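Local coordinates for 2-hydroxyhepta-2,4-diene-1,7-dioate isomerase (Corynebacterium glutamicum, PDB 4DBF), which probably catalyses the decarboxylation of oxaloacetate, using a bound magnesium ion, as a member of the fumarylacetoacetate hydrolase (FAH) family, at residues R88-D92 and N227-M233; I124-A130 and I186-P191. All coordinates share one frame; numbering follows the deposited sequence.

Contact 1 of 2, residues R88-D92 and N227-M233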
ATOM      1  N   ARG A  88       6.996   3.248  16.927  1.00 21.35           N
ATOM      2  CA  ARG A  88       7.021   3.688  18.302  1.00 22.91           C
ATOM      3  C   ARG A  88       5.999   3.057  19.195  1.00 24.10           C
ATOM      4  O   ARG A  88       5.437   3.734  19.976  1.00 24.43           O
ATOM      5  CB  ARG A  88       6.860   5.176  18.387  1.00 23.22           C
ATOM      6  CG  ARG A  88       7.799   5.901  17.477  1.00 26.49           C
ATOM      7  CD  ARG A  88       7.819   7.366  17.714  1.00 28.56           C
ATOM      8  NE  ARG A  88       6.800   8.081  17.003  1.00 26.06           N
ATOM      9  CZ  ARG A  88       6.975   8.620  15.831  1.00 27.34           C
ATOM     10  NH1 ARG A  88       8.124   8.507  15.216  1.00 25.60           N
ATOM     11  NH2 ARG A  88       5.987   9.268  15.285  1.00 28.30           N
ATOM     12  N   ASN A  89       5.794   1.767  19.076  1.00 22.90           N
ATOM     13  CA  ASN A  89       4.840   1.090  19.902  1.00 24.11           C
ATOM     14  C   ASN A  89       5.403   0.279  21.043  1.00 24.73           C
ATOM     15  O   ASN A  89       4.673  -0.343  21.732  1.00 26.56           O
ATOM     16  CB  ASN A  89       3.945   0.186  19.063  1.00 24.26           C
ATOM     17  CG  ASN A  89       2.631  -0.108  19.732  1.00 26.70           C
ATOM     18  OD1 ASN A  89       2.087   0.721  20.407  1.00 26.12           O
ATOM     19  ND2 ASN A  89       2.141  -1.305  19.555  1.00 22.53           N
ATOM     20  N   TYR A  90       6.705   0.296  21.222  1.00 26.51           N
ATOM     21  CA  TYR A  90       7.338  -0.460  22.279  1.00 28.36           C
ATOM     22  C   TYR A  90       7.988   0.433  23.314  1.00 31.99           C
ATOM     23  O   TYR A  90       8.786   1.248  23.016  1.00 31.81           O
ATOM     24  CB  TYR A  90       8.328  -1.462  21.734  1.00 27.99           C
ATOM     25  CG  TYR A  90       7.729  -2.787  21.423  1.00 25.64           C
ATOM     26  CD1 TYR A  90       6.760  -2.912  20.480  1.00 25.82           C
ATOM     27  CD2 TYR A  90       8.133  -3.917  22.076  1.00 28.97           C
ATOM     28  CE1 TYR A  90       6.223  -4.123  20.177  1.00 29.91           C
ATOM     29  CE2 TYR A  90       7.603  -5.146  21.778  1.00 28.67           C
ATOM     30  CZ  TYR A  90       6.631  -5.238  20.824  1.00 31.20           C
ATOM     31  OH  TYR A  90       6.078  -6.414  20.488  1.00 32.73           O
ATOM     32  N   ALA A  91       7.555   0.265  24.533  1.00 35.97           N
ATOM     33  CA  ALA A  91       8.084   0.999  25.643  1.00 40.85           C
ATOM     34  C   ALA A  91       9.388   0.390  26.061  1.00 43.89           C
ATOM     35  O   ALA A  91       9.567  -0.785  25.986  1.00 44.99           O
ATOM     36  CB  ALA A  91       7.106   0.994  26.787  1.00 39.70           C
ATOM     37  N   ASP A  92      10.303   1.249  26.473  1.00 48.01           N
ATOM     38  CA  ASP A  92      11.581   0.858  26.991  1.00 51.09           C
ATOM     39  C   ASP A  92      12.539   0.872  25.829  1.00 52.05           C
ATOM     40  O   ASP A  92      13.734   0.711  26.005  1.00 53.87           O
ATOM     41  CB  ASP A  92      11.510  -0.527  27.636  1.00 52.49           C
ATOM     42  CG  ASP A  92      10.998  -0.494  29.052  1.00 55.18           C
ATOM     43  OD1 ASP A  92      11.804  -0.507  29.987  1.00 57.45           O
ATOM     44  OD2 ASP A  92       9.781  -0.462  29.238  1.00 59.33           O
ATOM     45  N   ASN A 227       9.121  -8.365  24.376  1.00 30.55           N
ATOM     46  CA  ASN A 227       7.913  -9.038  24.787  1.00 32.91           C
ATOM     47  C   ASN A 227       6.715  -8.229  24.397  1.00 33.16           C
ATOM     48  O   ASN A 227       6.753  -7.052  24.500  1.00 34.99           O
ATOM     49  CB  ASN A 227       7.949  -9.286  26.272  1.00 32.41           C
ATOM     50  CG  ASN A 227       6.894 -10.234  26.727  1.00 36.29           C
ATOM     51  OD1 ASN A 227       5.747  -9.910  26.741  1.00 38.49           O
ATOM     52  ND2 ASN A 227       7.300 -11.393  27.142  1.00 32.49           N
ATOM     53  N   SER A 228       5.660  -8.868  23.923  1.00 34.15           N
ATOM     54  CA  SER A 228       4.440  -8.142  23.527  1.00 34.61           C
ATOM     55  C   SER A 228       3.827  -7.314  24.643  1.00 35.19           C
ATOM     56  O   SER A 228       3.001  -6.446  24.408  1.00 34.76           O
ATOM     57  CB  SER A 228       3.392  -9.107  22.998  1.00 35.73           C
ATOM     58  OG  SER A 228       2.871  -9.830  24.068  1.00 35.98           O
ATOM     59  N   ASN A 229       4.186  -7.620  25.882  1.00 36.04           N
ATOM     60  CA  ASN A 229       3.699  -6.823  26.982  1.00 36.51           C
ATOM     61  C   ASN A 229       4.426  -5.485  27.113  1.00 35.39           C
ATOM     62  O   ASN A 229       4.079  -4.702  27.977  1.00 36.10           O
ATOM     63  CB  ASN A 229       3.719  -7.654  28.279  1.00 37.57           C
ATOM     64  CG  ASN A 229       5.130  -7.860  28.831  1.00 38.49           C
ATOM     65  OD1 ASN A 229       6.049  -7.038  28.620  1.00 38.91           O
ATOM     66  ND2 ASN A 229       5.297  -8.950  29.572  1.00 39.02           N
ATOM     67  N   GLN A 230       5.437  -5.211  26.265  1.00 34.51           N
ATOM     68  CA  GLN A 230       6.011  -3.869  26.126  1.00 33.35           C
ATOM     69  C   GLN A 230       5.174  -2.944  25.194  1.00 33.03           C
ATOM     70  O   GLN A 230       5.517  -1.778  25.000  1.00 33.33           O
ATOM     71  CB  GLN A 230       7.402  -3.944  25.498  1.00 35.49           C
ATOM     72  CG  GLN A 230       8.465  -4.738  26.249  1.00 37.77           C
ATOM     73  CD  GLN A 230       9.814  -4.647  25.565  1.00 40.95           C
ATOM     74  OE1 GLN A 230      10.395  -3.565  25.400  1.00 45.67           O
ATOM     75  NE2 GLN A 230      10.309  -5.763  25.153  1.00 39.67           N
ATOM     76  N   MET A 231       4.138  -3.476  24.545  1.00 31.09           N
ATOM     77  CA  MET A 231       3.352  -2.670  23.602  1.00 30.74           C
ATOM     78  C   MET A 231       2.679  -1.491  24.290  1.00 30.03           C
ATOM     79  O   MET A 231       2.105  -1.661  25.334  1.00 30.96           O
ATOM     80  CB  MET A 231       2.264  -3.523  22.919  1.00 30.10           C
ATOM     81  CG  MET A 231       2.827  -4.290  21.731  1.00 33.52           C
ATOM     82  SD  MET A 231       1.745  -5.672  21.268  1.00 38.38           S
ATOM     83  CE  MET A 231       0.525  -4.853  20.343  1.00 33.21           C
ATOM     84  N   ILE A 232       2.705  -0.326  23.666  1.00 29.22           N
ATOM     85  CA  ILE A 232       2.014   0.830  24.185  1.00 28.00           C
ATOM     86  C   ILE A 232       0.527   0.825  23.831  1.00 28.99           C
ATOM     87  O   ILE A 232      -0.355   1.021  24.704  1.00 26.48           O
ATOM     88  CB  ILE A 232       2.745   2.112  23.705  1.00 28.13           C
ATOM     89  CG1 ILE A 232       4.176   2.140  24.274  1.00 27.70           C
ATOM     90  CG2 ILE A 232       1.946   3.376  24.058  1.00 27.22           C
ATOM     91  CD1 ILE A 232       5.095   3.129  23.516  1.00 27.16           C
ATOM     92  N   MET A 233       0.217   0.634  22.539  1.00 29.21           N
ATOM     93  CA  MET A 233      -1.170   0.341  22.146  1.00 28.35           C
ATOM     94  C   MET A 233      -1.279  -1.147  22.078  1.00 27.50           C
ATOM     95  O   MET A 233      -0.470  -1.805  21.381  1.00 27.15           O
ATOM     96  CB  MET A 233      -1.527   0.941  20.788  1.00 29.69           C
ATOM     97  CG  MET A 233      -1.409   2.413  20.690  1.00 31.94           C
ATOM     98  SD  MET A 233      -1.839   2.998  18.996  1.00 40.86           S
ATOM     99  CE  MET A 233      -3.289   2.198  18.543  1.00 39.17           C
TER
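Y90 and M231 face each other as the non-hydrogen-bonded pair of an isolated antiparallel beta bridge, where the loop after strand 83-87 meets the loop leading from strand 219-227 into helix 235-243. Two backbone bonds flank the pair: I232 N gives to N89 O (2.8 Å) and A91 N gives to Q230 O (2.9 Å). The partner loop is shaped by a 3-10 segment at 228-230 and by an Asx turn, in which N227 OD1 accepts from N229 N on a lone pair.

Apolar contacts gather beside the bridge. The Y90 ring approaches M231 CG through CE1 (3.7 Å) and Q230 CB through CD2 (3.5 Å), both obliquely, and the Y90 side chain also touches I210 of strand 209-216. I232 lays CG1 near A91 CB (4.0 Å) and brings CD1 to 3.6 Å from R88 O. M233 and M231 also pack on I238 of helix 235-243, tying the loop to that helix.

Across the contact, the side-chain hydrogen bonds are those of N89, whose CG points away from the backbone N (chi1 -157°), carrying the amide to the backbone of M233. There the amide is gripped at both ends: OD1 takes M233 N almost straight (2.8 Å, 173° at the hydrogen), and ND2, which also serves T256 O, reaches a lone pair of M233 O at 3.2 Å with the acceptor in the amide plane.

Contact 2 of 2, residues I124-A130 and I186-P191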
ATOM      1  N   ILE A 124      16.555 -11.729   1.815  1.00 23.06           N
ATOM      2  CA  ILE A 124      16.374 -10.316   1.962  1.00 22.06           C
ATOM      3  C   ILE A 124      17.449  -9.659   1.096  1.00 21.32           C
ATOM      4  O   ILE A 124      18.593  -9.749   1.376  1.00 24.81           O
ATOM      5  CB  ILE A 124      16.577  -9.890   3.419  1.00 22.90           C
ATOM      6  CG1 ILE A 124      15.509 -10.491   4.313  1.00 20.76           C
ATOM      7  CG2 ILE A 124      16.602  -8.396   3.533  1.00 21.61           C
ATOM      8  CD1 ILE A 124      15.844 -10.484   5.769  1.00 23.37           C
ATOM      9  N   ARG A 125      17.060  -9.011   0.035  1.00 21.56           N
ATOM     10  CA  ARG A 125      18.028  -8.480  -0.913  1.00 22.77           C
ATOM     11  C   ARG A 125      18.266  -6.990  -0.747  1.00 23.49           C
ATOM     12  O   ARG A 125      17.482  -6.190  -1.131  1.00 24.88           O
ATOM     13  CB  ARG A 125      17.628  -8.808  -2.338  1.00 20.75           C
ATOM     14  CG  ARG A 125      17.259 -10.254  -2.520  1.00 24.00           C
ATOM     15  CD  ARG A 125      16.707 -10.538  -3.882  1.00 27.90           C
ATOM     16  NE  ARG A 125      17.803 -10.691  -4.792  1.00 35.61           N
ATOM     17  CZ  ARG A 125      18.155  -9.821  -5.712  1.00 37.05           C
ATOM     18  NH1 ARG A 125      17.496  -8.720  -5.888  1.00 38.69           N
ATOM     19  NH2 ARG A 125      19.180 -10.075  -6.468  1.00 37.11           N
ATOM     20  N   ILE A 126      19.401  -6.656  -0.200  1.00 24.46           N
ATOM     21  CA  ILE A 126      19.723  -5.294   0.100  1.00 26.53           C
ATOM     22  C   ILE A 126      20.370  -4.541  -1.042  1.00 27.48           C
ATOM     23  O   ILE A 126      21.445  -4.847  -1.415  1.00 28.99           O
ATOM     24  CB  ILE A 126      20.659  -5.234   1.295  1.00 25.93           C
ATOM     25  CG1 ILE A 126      20.048  -5.920   2.485  1.00 25.06           C
ATOM     26  CG2 ILE A 126      21.011  -3.808   1.623  1.00 25.05           C
ATOM     27  CD1 ILE A 126      21.044  -6.308   3.516  1.00 29.06           C
ATOM     28  N   PRO A 127      19.727  -3.534  -1.581  1.00 27.98           N
ATOM     29  CA  PRO A 127      20.389  -2.715  -2.598  1.00 27.16           C
ATOM     30  C   PRO A 127      21.514  -1.858  -2.043  1.00 27.62           C
ATOM     31  O   PRO A 127      21.608  -1.622  -0.881  1.00 25.70           O
ATOM     32  CB  PRO A 127      19.292  -1.856  -3.159  1.00 27.40           C
ATOM     33  CG  PRO A 127      18.141  -2.042  -2.283  1.00 29.57           C
ATOM     34  CD  PRO A 127      18.422  -3.013  -1.226  1.00 27.08           C
ATOM     35  N   SER A 128      22.389  -1.430  -2.921  1.00 27.36           N
ATOM     36  CA  SER A 128      23.614  -0.781  -2.501  1.00 28.87           C
ATOM     37  C   SER A 128      23.397   0.526  -1.785  1.00 27.44           C
ATOM     38  O   SER A 128      24.142   0.862  -0.951  1.00 29.89           O
ATOM     39  CB  SER A 128      24.530  -0.559  -3.683  1.00 29.00           C
ATOM     40  OG  SER A 128      23.931   0.283  -4.606  1.00 32.00           O
ATOM     41  N   PHE A 129      22.356   1.234  -2.137  1.00 27.96           N
ATOM     42  CA  PHE A 129      22.061   2.511  -1.543  1.00 27.81           C
ATOM     43  C   PHE A 129      21.357   2.410  -0.219  1.00 28.32           C
ATOM     44  O   PHE A 129      21.048   3.404   0.377  1.00 26.07           O
ATOM     45  CB  PHE A 129      21.230   3.359  -2.479  1.00 28.11           C
ATOM     46  CG  PHE A 129      19.960   2.731  -2.880  1.00 28.17           C
ATOM     47  CD1 PHE A 129      18.809   2.953  -2.172  1.00 27.77           C
ATOM     48  CD2 PHE A 129      19.918   1.895  -3.950  1.00 29.96           C
ATOM     49  CE1 PHE A 129      17.636   2.364  -2.540  1.00 25.84           C
ATOM     50  CE2 PHE A 129      18.748   1.303  -4.330  1.00 25.93           C
ATOM     51  CZ  PHE A 129      17.609   1.529  -3.619  1.00 26.48           C
ATOM     52  N   ALA A 130      21.084   1.188   0.204  1.00 26.83           N
ATOM     53  CA  ALA A 130      20.376   0.932   1.438  1.00 26.55           C
ATOM     54  C   ALA A 130      21.344   0.408   2.460  1.00 26.36           C
ATOM     55  O   ALA A 130      21.799  -0.683   2.339  1.00 26.50           O
ATOM     56  CB  ALA A 130      19.252  -0.077   1.234  1.00 24.43           C
ATOM     57  N   ILE A 186      11.459  -1.436   0.403  1.00 18.54           N
ATOM     58  CA  ILE A 186      12.297  -2.058  -0.675  1.00 18.70           C
ATOM     59  C   ILE A 186      11.822  -3.531  -0.851  1.00 19.30           C
ATOM     60  O   ILE A 186      11.479  -4.205   0.133  1.00 17.02           O
ATOM     61  CB  ILE A 186      13.777  -1.929  -0.312  1.00 19.23           C
ATOM     62  CG1 ILE A 186      14.193  -0.463  -0.556  1.00 18.68           C
ATOM     63  CG2 ILE A 186      14.702  -2.810  -1.192  1.00 22.33           C
ATOM     64  CD1 ILE A 186      15.476   0.029   0.222  1.00 19.52           C
ATOM     65  N   ASP A 187      11.738  -4.021  -2.076  1.00 18.71           N
ATOM     66  CA  ASP A 187      11.398  -5.406  -2.326  1.00 20.31           C
ATOM     67  C   ASP A 187      12.158  -6.334  -1.339  1.00 19.80           C
ATOM     68  O   ASP A 187      13.303  -6.167  -1.130  1.00 20.89           O
ATOM     69  CB  ASP A 187      11.753  -5.822  -3.757  1.00 20.67           C
ATOM     70  CG  ASP A 187      10.862  -5.233  -4.822  1.00 23.90           C
ATOM     71  OD1 ASP A 187       9.966  -4.489  -4.566  1.00 20.32           O
ATOM     72  OD2 ASP A 187      11.136  -5.524  -5.973  1.00 26.85           O
ATOM     73  N   THR A 188      11.463  -7.310  -0.796  1.00 18.95           N
ATOM     74  CA  THR A 188      11.943  -8.312   0.161  1.00 19.86           C
ATOM     75  C   THR A 188      12.129  -7.819   1.626  1.00 20.17           C
ATOM     76  O   THR A 188      12.472  -8.621   2.501  1.00 18.61           O
ATOM     77  CB  THR A 188      13.235  -9.136  -0.247  1.00 20.55           C
ATOM     78  OG1 THR A 188      14.380  -8.292  -0.060  1.00 23.12           O
ATOM     79  CG2 THR A 188      13.138  -9.722  -1.712  1.00 21.43           C
ATOM     80  N   PHE A 189      11.812  -6.531   1.878  1.00 19.06           N
ATOM     81  CA  PHE A 189      12.022  -6.003   3.219  1.00 20.16           C
ATOM     82  C   PHE A 189      10.832  -6.336   4.156  1.00 20.91           C
ATOM     83  O   PHE A 189      10.779  -5.825   5.266  1.00 19.39           O
ATOM     84  CB  PHE A 189      12.218  -4.480   3.143  1.00 19.36           C
ATOM     85  CG  PHE A 189      13.614  -4.106   2.895  1.00 21.86           C
ATOM     86  CD1 PHE A 189      14.455  -4.996   2.210  1.00 18.99           C
ATOM     87  CD2 PHE A 189      14.135  -2.919   3.444  1.00 21.21           C
ATOM     88  CE1 PHE A 189      15.812  -4.661   2.014  1.00 21.73           C
ATOM     89  CE2 PHE A 189      15.468  -2.567   3.251  1.00 21.72           C
ATOM     90  CZ  PHE A 189      16.322  -3.419   2.504  1.00 21.71           C
ATOM     91  N   GLY A 190       9.909  -7.207   3.717  1.00 21.25           N
ATOM     92  CA  GLY A 190       8.863  -7.694   4.637  1.00 19.75           C
ATOM     93  C   GLY A 190       8.713  -9.226   4.639  1.00 19.33           C
ATOM     94  O   GLY A 190       7.616  -9.731   4.358  1.00 19.74           O
ATOM     95  N   PRO A 191       9.735  -9.964   5.031  1.00 19.50           N
ATOM     96  CA  PRO A 191       9.388 -11.390   5.284  1.00 20.31           C
ATOM     97  C   PRO A 191       8.215 -11.662   6.258  1.00 19.60           C
ATOM     98  O   PRO A 191       8.082 -10.975   7.284  1.00 20.21           O
ATOM     99  CB  PRO A 191      10.647 -11.985   5.844  1.00 21.17           C
ATOM    100  CG  PRO A 191      11.762 -10.977   5.436  1.00 21.54           C
ATOM    101  CD  PRO A 191      11.108  -9.638   5.462  1.00 18.62           C
TER
HETATM  102  O   HOH W   1      15.407  -5.752  -2.920  1.00 25.59           O
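A turn is docked here against an edge strand: T188, in the type II turn I186-F189 that precedes strand 190-197, hydrogen-bonds R125 of strand 124-126, an outermost strand of the five-stranded sheet within this chain. Its neighbour in the sheet, strand 279-287, pairs with I124 and I126 through backbone bonds, and R125 turns its N toward the threonine hydroxyl instead. That bond, R125 N to T188 OG1, is 2.8 Å long and near straight (164°). With chi1 at 76° the hydroxyl lies between T188's own backbone N and carbonyl carbon, within 2.6 Å of D187 O, to which it donates. A water makes a second bridge between the segments, donating to R125 O and D187 O (2.8 Å each).

P127 CG meets I186 CG2 at 3.7 Å, and I186 CD1 touches A130 CB. I186 CB also sits over the centre of one face of the F189 ring, whose edge is turned to I126 CA. I124 crosses F189 at about a right angle (CG2 to CE1, 4.1 Å), and its CG1 meets P191 CG.

Across the dimer interface the D187 carboxylate forms a salt bridge to K148 and a hydrogen bond to T247, both of the second subunit. The T188 hydroxyl thus accepts from one segment and donates within the other, and D187 O accepts two hydrogen bonds, so R125 N, R125 O and D187 O all have partners at the junction.

Overall arrangement
Both contacts lie in the fumarylacetoacetate hydrolase-like part of the chain, and contact 2 is nested along the chain inside the long loop that contact 1 closes. They do not touch: their centres lie 26 Å apart and their nearest atoms about 14 Å. The magnesium ion bound by E136, E138 and D167 gives them a common reference point. Contact 1 is the nearer, the Y90 side chain lying about 8 Å from the metal and about 6 Å from that of E138. In contact 2 the F189 side chain is about 11 Å from the metal and about 7 Å from that of D167. Residues 93-103, which follow D92, are not modelled, consistent with a mobile loop beside the active site.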